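Local coordinates for protein phosphodiesterase (Candida albicans, PDB 6CPU) that belongs to the cyclic nucleotide phosphodiesterase family, a mainly helical metalloprotein of the HD superfamily that carries a zinc and a magnesium ion, at residues Asn126-Phe140 with Val493-Leu506. Sequence-based numbering, arbitrary orientation.
Sequences NRISRVGNWTGTTHF and VIKKDIDLDFTKDL
D505 meets the first turn of helix 127-135 with both carboxylate oxygens. OD1 accepts the backbone N of R127 (3.0 Å) and that of L506, from opposite faces of the carboxylate. OD2 takes the guanidinium of R130 end-on in a salt bridge, 3.2 Å from both NH1 and NH2, the two planes standing 80° apart. The negative charge should also suit the helix dipole. N126 ND2 donates almost straight to K504 O (2.9 Å), in the plane of both amides, while OD1 caps the helix by accepting from S129 N on a lone pair and, weakly, from I128 N. With CG anti to the backbone N (chi1 175°), the N126 amide lies beside its own carbonyl carbon, and OD1 is 3.7 Å from F502 CD1, amide and ring planes 83° apart. A water bridges N126 N and F502 O. Next to this cap, I128 CG2 meets V493 CG2, CG1 meets L500 CD1, and I128 CD1 lies 4.0 Å from L506 CD2.

Helix 127-135 packs against the C-terminal end of helix 470-495 and the loop after it, both within the phosphodiesterase family sequence. Both helices end in Schellman motifs, at G136 and K496. Near these ends, I494 CG1 lies 3.6 Å from T137 O, V493 CG1 touches the edge of the F140 ring at CZ, and K496 NZ sits over a face of it, a cation-pi contact 4.5 Å from the centroid. Further out, D41 pairs with R127 and R130; E486 and N271 also hold R127, and L124 O receives R130 NH1.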
loop_
_atom_site.group_PDB
_atom_site.type_symbol
_atom_site.label_atom_id
_atom_site.label_comp_id
_atom_site.label_asym_id
_atom_site.label_seq_id
_atom_site.Cartn_x
_atom_site.Cartn_y
_atom_site.Cartn_z
ATOM N N ASN A 126 -18.157 -11.737 -4.411
ATOM C CA ASN A 126 -18.317 -10.510 -5.181
ATOM C C ASN A 126 -17.609 -9.320 -4.545
ATOM O O ASN A 126 -17.665 -9.122 -3.326
ATOM C CB ASN A 126 -19.814 -10.201 -5.374
ATOM C CG ASN A 126 -20.056 -8.875 -6.067
ATOM O OD1 ASN A 126 -20.085 -7.827 -5.431
ATOM N ND2 ASN A 126 -20.260 -8.920 -7.387
ATOM N N ARG A 127 -16.920 -8.556 -5.390
ATOM C CA ARG A 127 -16.121 -7.397 -4.989
ATOM C C ARG A 127 -16.905 -6.367 -4.200
ATOM O O ARG A 127 -16.410 -5.812 -3.216
ATOM C CB ARG A 127 -15.501 -6.758 -6.241
ATOM C CG ARG A 127 -14.885 -5.380 -6.080
ATOM C CD ARG A 127 -13.590 -5.373 -5.279
ATOM N NE ARG A 127 -13.160 -4.008 -5.020
ATOM C CZ ARG A 127 -12.166 -3.651 -4.206
ATOM N NH1 ARG A 127 -11.442 -4.563 -3.562
ATOM N NH2 ARG A 127 -11.890 -2.373 -4.044
ATOM N N ILE A 128 -18.142 -6.112 -4.611
ATOM C CA ILE A 128 -18.933 -5.097 -3.946
ATOM C C ILE A 128 -19.365 -5.599 -2.576
ATOM O O ILE A 128 -19.363 -4.830 -1.616
ATOM C CB ILE A 128 -20.157 -4.664 -4.802
ATOM C CG1 ILE A 128 -19.693 -4.218 -6.199
ATOM C CG2 ILE A 128 -20.932 -3.559 -4.114
ATOM C CD1 ILE A 128 -18.783 -3.015 -6.256
ATOM N N SER A 129 -19.706 -6.881 -2.480
ATOM C CA SER A 129 -19.970 -7.521 -1.184
ATOM C C SER A 129 -18.746 -7.398 -0.253
ATOM O O SER A 129 -18.883 -7.087 0.938
ATOM C CB SER A 129 -20.302 -8.994 -1.389
ATOM O OG SER A 129 -20.696 -9.641 -0.192
ATOM N N ARG A 130 -17.573 -7.666 -0.806
ATOM C CA ARG A 130 -16.322 -7.644 -0.016
ATOM C C ARG A 130 -16.040 -6.266 0.587
ATOM O O ARG A 130 -15.686 -6.147 1.767
ATOM C CB ARG A 130 -15.138 -8.087 -0.852
ATOM C CG ARG A 130 -15.091 -9.570 -1.148
ATOM C CD ARG A 130 -13.739 -10.014 -1.688
ATOM N NE ARG A 130 -13.350 -9.402 -2.956
ATOM C CZ ARG A 130 -13.747 -9.803 -4.163
ATOM N NH1 ARG A 130 -14.611 -10.801 -4.312
ATOM N NH2 ARG A 130 -13.279 -9.164 -5.234
ATOM N N VAL A 131 -16.201 -5.219 -0.215
ATOM C CA VAL A 131 -15.963 -3.860 0.244
ATOM C C VAL A 131 -16.984 -3.496 1.330
ATOM O O VAL A 131 -16.639 -2.860 2.315
ATOM C CB VAL A 131 -15.973 -2.844 -0.927
ATOM C CG1 VAL A 131 -15.831 -1.421 -0.408
ATOM C CG2 VAL A 131 -14.872 -3.164 -1.938
ATOM N N GLY A 132 -18.238 -3.890 1.142
ATOM C CA GLY A 132 -19.255 -3.664 2.167
ATOM C C GLY A 132 -18.916 -4.352 3.488
ATOM O O GLY A 132 -19.154 -3.782 4.559
ATOM N N ASN A 133 -18.376 -5.563 3.408
ATOM C CA ASN A 133 -17.964 -6.310 4.610
ATOM C C ASN A 133 -16.886 -5.517 5.356
ATOM O O ASN A 133 -17.004 -5.291 6.572
ATOM C CB ASN A 133 -17.363 -7.677 4.285
ATOM C CG ASN A 133 -18.340 -8.667 3.652
ATOM O OD1 ASN A 133 -19.546 -8.674 3.909
ATOM N ND2 ASN A 133 -17.775 -9.572 2.851
ATOM N N TRP A 134 -15.833 -5.136 4.638
ATOM C CA TRP A 134 -14.668 -4.480 5.261
ATOM C C TRP A 134 -15.073 -3.171 5.923
ATOM O O TRP A 134 -14.601 -2.860 7.013
ATOM C CB TRP A 134 -13.573 -4.185 4.246
ATOM C CG TRP A 134 -13.003 -5.379 3.575
ATOM C CD1 TRP A 134 -12.806 -6.620 4.110
ATOM C CD2 TRP A 134 -12.492 -5.421 2.254
ATOM N NE1 TRP A 134 -12.231 -7.458 3.166
ATOM C CE2 TRP A 134 -12.026 -6.740 2.021
ATOM C CE3 TRP A 134 -12.403 -4.479 1.229
ATOM C CZ2 TRP A 134 -11.463 -7.126 0.809
ATOM C CZ3 TRP A 134 -11.861 -4.880 0.012
ATOM C CH2 TRP A 134 -11.405 -6.188 -0.181
ATOM N N THR A 135 -15.927 -2.396 5.245
ATOM C CA THR A 135 -16.285 -1.060 5.707
ATOM C C THR A 135 -17.461 -1.062 6.694
ATOM O O THR A 135 -17.783 -0.013 7.254
ATOM C CB THR A 135 -16.681 -0.147 4.527
ATOM O OG1 THR A 135 -17.739 -0.786 3.803
ATOM C CG2 THR A 135 -15.508 0.120 3.608
ATOM N N GLY A 136 -18.121 -2.205 6.880
ATOM C CA GLY A 136 -19.266 -2.298 7.790
ATOM C C GLY A 136 -20.507 -1.567 7.301
ATOM O O GLY A 136 -21.332 -1.114 8.104
ATOM N N THR A 137 -20.635 -1.439 5.984
ATOM C CA THR A 137 -21.744 -0.646 5.397
ATOM C C THR A 137 -22.854 -1.505 4.799
ATOM O O THR A 137 -23.891 -0.966 4.382
ATOM C CB THR A 137 -21.223 0.357 4.350
ATOM O OG1 THR A 137 -20.474 -0.327 3.335
ATOM C CG2 THR A 137 -20.352 1.408 5.008
ATOM N N THR A 138 -22.655 -2.822 4.762
ATOM C CA THR A 138 -23.686 -3.762 4.285
ATOM C C THR A 138 -24.120 -4.795 5.352
ATOM O O THR A 138 -24.152 -6.006 5.089
ATOM C CB THR A 138 -23.221 -4.506 3.022
ATOM O OG1 THR A 138 -21.963 -5.153 3.270
ATOM C CG2 THR A 138 -23.081 -3.544 1.852
ATOM N N HIS A 139 -24.472 -4.313 6.542
ATOM C CA HIS A 139 -25.011 -5.177 7.613
ATOM C C HIS A 139 -26.079 -6.133 7.096
ATOM O O HIS A 139 -26.074 -7.326 7.418
ATOM C CB HIS A 139 -25.614 -4.338 8.748
ATOM C CG HIS A 139 -24.607 -3.795 9.713
ATOM N ND1 HIS A 139 -24.035 -4.565 10.705
ATOM C CD2 HIS A 139 -24.089 -2.551 9.857
ATOM C CE1 HIS A 139 -23.195 -3.823 11.406
ATOM N NE2 HIS A 139 -23.208 -2.598 10.912
ATOM N N PHE A 140 -26.989 -5.597 6.286
ATOM C CA PHE A 140 -28.134 -6.359 5.773
ATOM C C PHE A 140 -27.761 -7.649 5.027
ATOM O O PHE A 140 -28.561 -8.583 4.976
ATOM C CB PHE A 140 -29.048 -5.463 4.906
ATOM C CG PHE A 140 -28.429 -5.019 3.604
ATOM C CD1 PHE A 140 -28.651 -5.738 2.434
ATOM C CD2 PHE A 140 -27.632 -3.877 3.544
ATOM C CE1 PHE A 140 -28.087 -5.332 1.233
ATOM C CE2 PHE A 140 -27.065 -3.468 2.348
ATOM C CZ PHE A 140 -27.295 -4.198 1.191
ATOM N N VAL A 493 -26.195 -0.355 -4.124
ATOM C CA VAL A 493 -26.586 -1.565 -3.405
ATOM C C VAL A 493 -27.139 -1.195 -2.027
ATOM O O VAL A 493 -28.172 -1.708 -1.609
ATOM C CB VAL A 493 -25.390 -2.548 -3.218
ATOM C CG1 VAL A 493 -25.747 -3.666 -2.247
ATOM C CG2 VAL A 493 -24.937 -3.121 -4.542
ATOM N N ILE A 494 -26.432 -0.338 -1.296
ATOM C CA ILE A 494 -26.889 0.038 0.043
ATOM C C ILE A 494 -28.244 0.761 -0.020
ATOM O O ILE A 494 -29.144 0.481 0.777
ATOM C CB ILE A 494 -25.866 0.911 0.775
ATOM C CG1 ILE A 494 -24.578 0.097 1.011
ATOM C CG2 ILE A 494 -26.448 1.398 2.101
ATOM C CD1 ILE A 494 -23.362 0.959 1.254
ATOM N N LYS A 495 -28.374 1.675 -0.972
ATOM C CA LYS A 495 -29.621 2.442 -1.157
ATOM C C LYS A 495 -30.749 1.612 -1.752
ATOM O O LYS A 495 -31.882 2.093 -1.862
ATOM C CB LYS A 495 -29.375 3.642 -2.058
ATOM C CG LYS A 495 -28.546 4.753 -1.448
ATOM C CD LYS A 495 -28.177 5.761 -2.525
ATOM C CE LYS A 495 -27.523 6.996 -1.946
ATOM N NZ LYS A 495 -26.709 7.729 -2.961
ATOM N N LYS A 496 -30.434 0.380 -2.148
ATOM C CA LYS A 496 -31.385 -0.547 -2.734
ATOM C C LYS A 496 -31.858 -0.046 -4.108
ATOM O O LYS A 496 -32.999 -0.285 -4.499
ATOM C CB LYS A 496 -32.569 -0.815 -1.788
ATOM C CG LYS A 496 -32.171 -1.400 -0.440
ATOM C CD LYS A 496 -33.388 -1.579 0.462
ATOM C CE LYS A 496 -33.159 -2.622 1.553
ATOM N NZ LYS A 496 -31.815 -2.538 2.193
ATOM N N ASP A 497 -30.966 0.641 -4.824
ATOM C CA ASP A 497 -31.238 1.140 -6.176
ATOM C C ASP A 497 -30.787 0.155 -7.259
ATOM O O ASP A 497 -30.965 0.430 -8.445
ATOM C CB ASP A 497 -30.541 2.482 -6.418
ATOM C CG ASP A 497 -31.110 3.607 -5.584
ATOM O OD1 ASP A 497 -32.252 3.500 -5.095
ATOM O OD2 ASP A 497 -30.405 4.622 -5.421
ATOM N N ILE A 498 -30.190 -0.972 -6.862
ATOM C CA ILE A 498 -29.745 -1.986 -7.810
ATOM C C ILE A 498 -29.640 -3.347 -7.127
ATOM O O ILE A 498 -29.278 -3.438 -5.941
ATOM C CB ILE A 498 -28.397 -1.597 -8.451
ATOM C CG1 ILE A 498 -28.095 -2.491 -9.656
ATOM C CG2 ILE A 498 -27.260 -1.666 -7.431
ATOM C CD1 ILE A 498 -26.995 -1.944 -10.539
ATOM N N ASP A 499 -29.982 -4.399 -7.865
ATOM C CA ASP A 499 -29.895 -5.756 -7.364
ATOM C C ASP A 499 -28.813 -6.498 -8.149
ATOM O O ASP A 499 -28.983 -6.798 -9.337
ATOM C CB ASP A 499 -31.248 -6.467 -7.468
ATOM C CG ASP A 499 -32.278 -5.910 -6.495
ATOM O OD1 ASP A 499 -32.098 -6.064 -5.276
ATOM O OD2 ASP A 499 -33.290 -5.327 -6.942
ATOM N N LEU A 500 -27.689 -6.762 -7.474
ATOM C CA LEU A 500 -26.544 -7.420 -8.090
ATOM C C LEU A 500 -26.577 -8.916 -7.882
ATOM O O LEU A 500 -27.156 -9.410 -6.913
ATOM C CB LEU A 500 -25.231 -6.870 -7.511
ATOM C CG LEU A 500 -24.804 -5.452 -7.869
ATOM C CD1 LEU A 500 -23.438 -5.171 -7.265
ATOM C CD2 LEU A 500 -24.765 -5.232 -9.372
ATOM N N ASP A 501 -25.934 -9.639 -8.796
ATOM C CA ASP A 501 -25.740 -11.068 -8.668
ATOM C C ASP A 501 -24.461 -11.288 -7.858
ATOM O O ASP A 501 -23.360 -11.151 -8.390
ATOM C CB ASP A 501 -25.591 -11.721 -10.045
ATOM C CG ASP A 501 -25.419 -13.226 -9.971
ATOM O OD1 ASP A 501 -25.301 -13.786 -8.856
ATOM O OD2 ASP A 501 -25.389 -13.870 -11.048
ATOM N N PHE A 502 -24.607 -11.627 -6.582
ATOM C CA PHE A 502 -23.424 -11.725 -5.704
ATOM C C PHE A 502 -22.678 -13.057 -5.835
ATOM O O PHE A 502 -21.638 -13.254 -5.185
ATOM C CB PHE A 502 -23.823 -11.417 -4.250
ATOM C CG PHE A 502 -24.239 -9.994 -4.047
ATOM C CD1 PHE A 502 -23.294 -8.985 -3.985
ATOM C CD2 PHE A 502 -25.583 -9.651 -3.958
ATOM C CE1 PHE A 502 -23.669 -7.669 -3.816
ATOM C CE2 PHE A 502 -25.963 -8.336 -3.782
ATOM C CZ PHE A 502 -25.006 -7.341 -3.712
ATOM N N THR A 503 -23.185 -13.955 -6.688
ATOM C CA THR A 503 -22.513 -15.214 -6.986
ATOM C C THR A 503 -21.418 -15.067 -8.047
ATOM O O THR A 503 -20.733 -16.039 -8.344
ATOM C CB THR A 503 -23.505 -16.299 -7.485
ATOM O OG1 THR A 503 -23.946 -15.979 -8.810
ATOM C CG2 THR A 503 -24.698 -16.425 -6.567
ATOM N N LYS A 504 -21.263 -13.882 -8.635
ATOM C CA LYS A 504 -20.205 -13.634 -9.617
ATOM C C LYS A 504 -19.356 -12.436 -9.196
ATOM O O LYS A 504 -19.835 -11.562 -8.484
ATOM C CB LYS A 504 -20.824 -13.393 -10.999
ATOM C CG LYS A 504 -21.688 -14.559 -11.456
ATOM C CD LYS A 504 -22.372 -14.289 -12.784
ATOM C CE LYS A 504 -23.394 -15.368 -13.093
ATOM N NZ LYS A 504 -22.768 -16.709 -13.204
ATOM N N ASP A 505 -18.098 -12.406 -9.627
ATOM C CA ASP A 505 -17.179 -11.338 -9.223
ATOM C C ASP A 505 -16.965 -10.356 -10.357
ATOM O O ASP A 505 -17.238 -10.668 -11.513
ATOM C CB ASP A 505 -15.833 -11.926 -8.776
ATOM C CG ASP A 505 -15.040 -10.985 -7.876
ATOM O OD1 ASP A 505 -15.486 -9.852 -7.635
ATOM O OD2 ASP A 505 -13.959 -11.377 -7.395
ATOM N N LEU A 506 -16.487 -9.168 -10.002
ATOM C CA LEU A 506 -16.067 -8.156 -10.952
ATOM C C LEU A 506 -14.668 -8.490 -11.481
ATOM O O LEU A 506 -13.744 -8.761 -10.706
ATOM C CB LEU A 506 -16.042 -6.769 -10.295
ATOM C CG LEU A 506 -17.379 -6.027 -10.149
ATOM C CD1 LEU A 506 -18.390 -6.815 -9.337
ATOM C CD2 LEU A 506 -17.144 -4.661 -9.532
HETATM O O HOH W 1 -20.486 -12.137 -2.846
#